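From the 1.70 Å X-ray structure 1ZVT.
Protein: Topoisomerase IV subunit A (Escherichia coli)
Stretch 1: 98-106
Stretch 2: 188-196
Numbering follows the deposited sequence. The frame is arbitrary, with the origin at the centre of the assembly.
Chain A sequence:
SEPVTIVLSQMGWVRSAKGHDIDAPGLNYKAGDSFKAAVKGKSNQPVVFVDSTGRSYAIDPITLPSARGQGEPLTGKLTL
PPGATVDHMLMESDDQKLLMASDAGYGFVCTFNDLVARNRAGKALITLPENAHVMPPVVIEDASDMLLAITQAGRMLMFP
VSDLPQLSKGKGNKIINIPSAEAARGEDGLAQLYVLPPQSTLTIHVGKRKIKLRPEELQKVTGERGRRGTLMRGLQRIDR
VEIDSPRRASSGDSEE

Stretch 1, residues 98-106: LLMASDAGY
Stretch 2 188-196: DGLAQLYVL

Two strands need not share a hydrogen-bond ladder to pack; side chains can fill the space between them, with a single backbone hydrogen bond joining them at one end. Topoisomerase IV subunit A offers a compact example. Strand 98-101 and strand 190-196 run nearly antiparallel, at 164°, with axes 9.2 Å apart at closest approach, and the two stretches together bury 332 Å².

From Leu-99 to Ala-101 the side chains alternate toward, away, toward. Leu-98 (m, t; phi/psi -136/152) lies out of reach, whereas Leu-99 (-104/122) points toward stretch 2, its CA 8.2 Å from the CA of Val-195. With chi1 t and chi2 p, Leu-99 places CD2 3.7 Å from Leu-193 CD2 and 3.6 Å from Val-195 CG2. Met-100 (-110/140; m, m, m) turns away. Ala-101 (-160/160) points toward Leu-193, with 8.6 Å between their CA atoms; its small side chain leaves Ala-101 CB 3.4 Å from Leu-193 CD2. Leu-193 (-146/121; t, p) and Val-195 (-126/119; t) point toward stretch 1, Tyr-194 between them away. Lacking polar side-chain atoms, these aliphatic residues suit an apolar contact; Leu-99, Ala-101, Leu-190 and Leu-193 are buried.

A type I turn, Ser-102 to Gly-105, then brings the backbones together. Ser-102 (-114/162, chi1 p) accepts from Gly-105 N through its O at 2.9 Å, and its N donates to Tyr-106 O, also at 2.9 Å. Asp-103 (-77/1, chi1 p) provides the polar anchor: its O accepts a hydrogen bond from Leu-190 N at 2.8 Å and 166°, nearly linear, with their CA atoms 4.4 Å apart. Gly-189 (167/170) suits the approach, its CA 3.3 Å from Asp-103 O, where a CB would be tight. The carboxylate of Asp-103 is satisfied elsewhere in the structure.

Ala-104 (-77/-9) points away. Gly-105 (93/22) adopts angles that would jam a CB against the preceding carbonyl. Leu-190 (-84/114; t, p) points toward stretch 1, its CD2 3.7 Å from Ser-102 O and 4.1 Å from Gly-105 CA. Tyr-106 (-114/149, chi1 m) points away.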

# COMPACT_ATOMS: atom_id res chain seq x y z
N LEU A 98 -0.97 -9.45 4.19
CA LEU A 98 -1.01 -8.07 3.70
C LEU A 98 -2.42 -7.56 3.82
O LEU A 98 -3.38 -8.34 3.76
CB LEU A 98 -0.65 -8.04 2.21
CG LEU A 98 0.62 -8.73 1.75
CD1 LEU A 98 0.68 -8.74 0.23
CD2 LEU A 98 1.80 -7.95 2.32
N LEU A 99 -2.55 -6.25 3.99
CA LEU A 99 -3.86 -5.62 3.93
C LEU A 99 -4.01 -4.89 2.59
O LEU A 99 -3.23 -3.97 2.30
CB LEU A 99 -4.01 -4.62 5.09
CG LEU A 99 -5.20 -3.66 5.10
CD1 LEU A 99 -6.51 -4.45 5.15
CD2 LEU A 99 -5.11 -2.71 6.30
N MET A 100 -5.03 -5.27 1.82
CA MET A 100 -5.35 -4.63 0.54
C MET A 100 -6.64 -3.85 0.70
O MET A 100 -7.57 -4.33 1.36
CB MET A 100 -5.57 -5.69 -0.56
CG MET A 100 -4.34 -6.51 -0.92
SD MET A 100 -2.93 -5.52 -1.49
CE MET A 100 -3.62 -4.49 -2.75
N ALA A 101 -6.71 -2.66 0.11
CA ALA A 101 -7.90 -1.83 0.29
C ALA A 101 -8.02 -0.78 -0.79
O ALA A 101 -7.04 -0.44 -1.48
CB ALA A 101 -7.88 -1.16 1.68
N SER A 102 -9.25 -0.28 -0.95
CA SER A 102 -9.50 0.86 -1.83
C SER A 102 -9.94 2.07 -1.00
O SER A 102 -10.42 1.95 0.14
CB SER A 102 -10.58 0.51 -2.85
OG SER A 102 -11.84 0.41 -2.19
N ASP A 103 -9.85 3.25 -1.60
CA ASP A 103 -10.24 4.45 -0.86
C ASP A 103 -11.76 4.62 -0.78
O ASP A 103 -12.24 5.56 -0.16
CB ASP A 103 -9.56 5.72 -1.42
CG ASP A 103 -10.06 6.12 -2.78
OD1 ASP A 103 -10.88 5.41 -3.40
OD2 ASP A 103 -9.58 7.17 -3.26
N ALA A 104 -12.51 3.68 -1.35
CA ALA A 104 -13.95 3.62 -1.07
C ALA A 104 -14.23 3.01 0.32
O ALA A 104 -15.38 3.00 0.76
CB ALA A 104 -14.64 2.80 -2.18
N GLY A 105 -13.20 2.48 0.97
CA GLY A 105 -13.33 1.95 2.34
C GLY A 105 -13.62 0.46 2.41
O GLY A 105 -14.16 -0.03 3.42
N TYR A 106 -13.28 -0.26 1.33
CA TYR A 106 -13.41 -1.71 1.27
C TYR A 106 -12.04 -2.36 1.17
O TYR A 106 -11.13 -1.79 0.60
CB TYR A 106 -14.25 -2.11 0.05
CG TYR A 106 -15.71 -1.73 0.20
CD1 TYR A 106 -16.15 -0.44 -0.11
CD2 TYR A 106 -16.62 -2.66 0.65
CE1 TYR A 106 -17.51 -0.08 0.04
CE2 TYR A 106 -17.97 -2.32 0.81
CZ TYR A 106 -18.40 -1.03 0.51
OH TYR A 106 -19.72 -0.72 0.66
N ASP A 188 -15.76 12.20 -0.11
CA ASP A 188 -15.20 11.56 1.06
C ASP A 188 -14.47 10.33 0.58
O ASP A 188 -14.57 9.96 -0.59
CB ASP A 188 -16.28 11.19 2.07
CG ASP A 188 -15.74 10.98 3.48
OD1 ASP A 188 -14.50 11.06 3.72
OD2 ASP A 188 -16.59 10.79 4.38
N GLY A 189 -13.76 9.67 1.48
CA GLY A 189 -12.96 8.52 1.05
C GLY A 189 -12.01 8.15 2.16
O GLY A 189 -11.90 8.88 3.16
N LEU A 190 -11.36 7.00 2.02
CA LEU A 190 -10.40 6.56 3.02
C LEU A 190 -9.06 7.25 2.68
O LEU A 190 -8.49 7.00 1.60
CB LEU A 190 -10.34 5.02 3.00
CG LEU A 190 -9.35 4.27 3.87
CD1 LEU A 190 -9.57 4.62 5.34
CD2 LEU A 190 -9.49 2.76 3.61
N ALA A 191 -8.61 8.15 3.57
CA ALA A 191 -7.40 8.98 3.39
C ALA A 191 -6.13 8.30 3.85
O ALA A 191 -5.09 8.45 3.20
CB ALA A 191 -7.54 10.28 4.16
N GLN A 192 -6.20 7.62 4.99
CA GLN A 192 -5.03 6.93 5.53
C GLN A 192 -5.48 5.59 6.08
O GLN A 192 -6.59 5.50 6.62
CB GLN A 192 -4.44 7.70 6.71
CG GLN A 192 -4.07 9.17 6.41
CD GLN A 192 -2.68 9.36 5.86
OE1 GLN A 192 -2.39 10.42 5.29
NE2 GLN A 192 -1.81 8.39 6.05
N LEU A 193 -4.63 4.58 5.97
CA LEU A 193 -4.96 3.27 6.51
C LEU A 193 -3.70 2.62 7.02
O LEU A 193 -2.75 2.38 6.23
CB LEU A 193 -5.54 2.39 5.39
CG LEU A 193 -6.02 0.96 5.72
CD1 LEU A 193 -7.15 1.00 6.77
CD2 LEU A 193 -6.52 0.24 4.47
N TYR A 194 -3.70 2.29 8.31
CA TYR A 194 -2.49 1.72 8.95
C TYR A 194 -2.79 0.41 9.64
O TYR A 194 -3.93 0.13 9.98
CB TYR A 194 -1.99 2.68 10.03
CG TYR A 194 -1.92 4.13 9.65
CD1 TYR A 194 -2.77 5.05 10.26
CD2 TYR A 194 -0.98 4.58 8.73
CE1 TYR A 194 -2.68 6.41 9.95
CE2 TYR A 194 -0.90 5.94 8.40
CZ TYR A 194 -1.76 6.83 9.02
OH TYR A 194 -1.72 8.17 8.74
N VAL A 195 -1.73 -0.37 9.91
CA VAL A 195 -1.85 -1.52 10.79
C VAL A 195 -0.77 -1.28 11.83
O VAL A 195 0.42 -1.10 11.48
CB VAL A 195 -1.72 -2.87 10.06
CG1 VAL A 195 -1.71 -4.00 11.07
CG2 VAL A 195 -2.88 -3.05 9.05
N LEU A 196 -1.21 -1.17 13.08
CA LEU A 196 -0.35 -0.72 14.16
C LEU A 196 -0.40 -1.74 15.28
O LEU A 196 -1.44 -2.32 15.56
CB LEU A 196 -0.86 0.58 14.79
CG LEU A 196 -1.55 1.74 14.08
CD1 LEU A 196 -2.50 2.45 15.05
CD2 LEU A 196 -0.51 2.69 13.58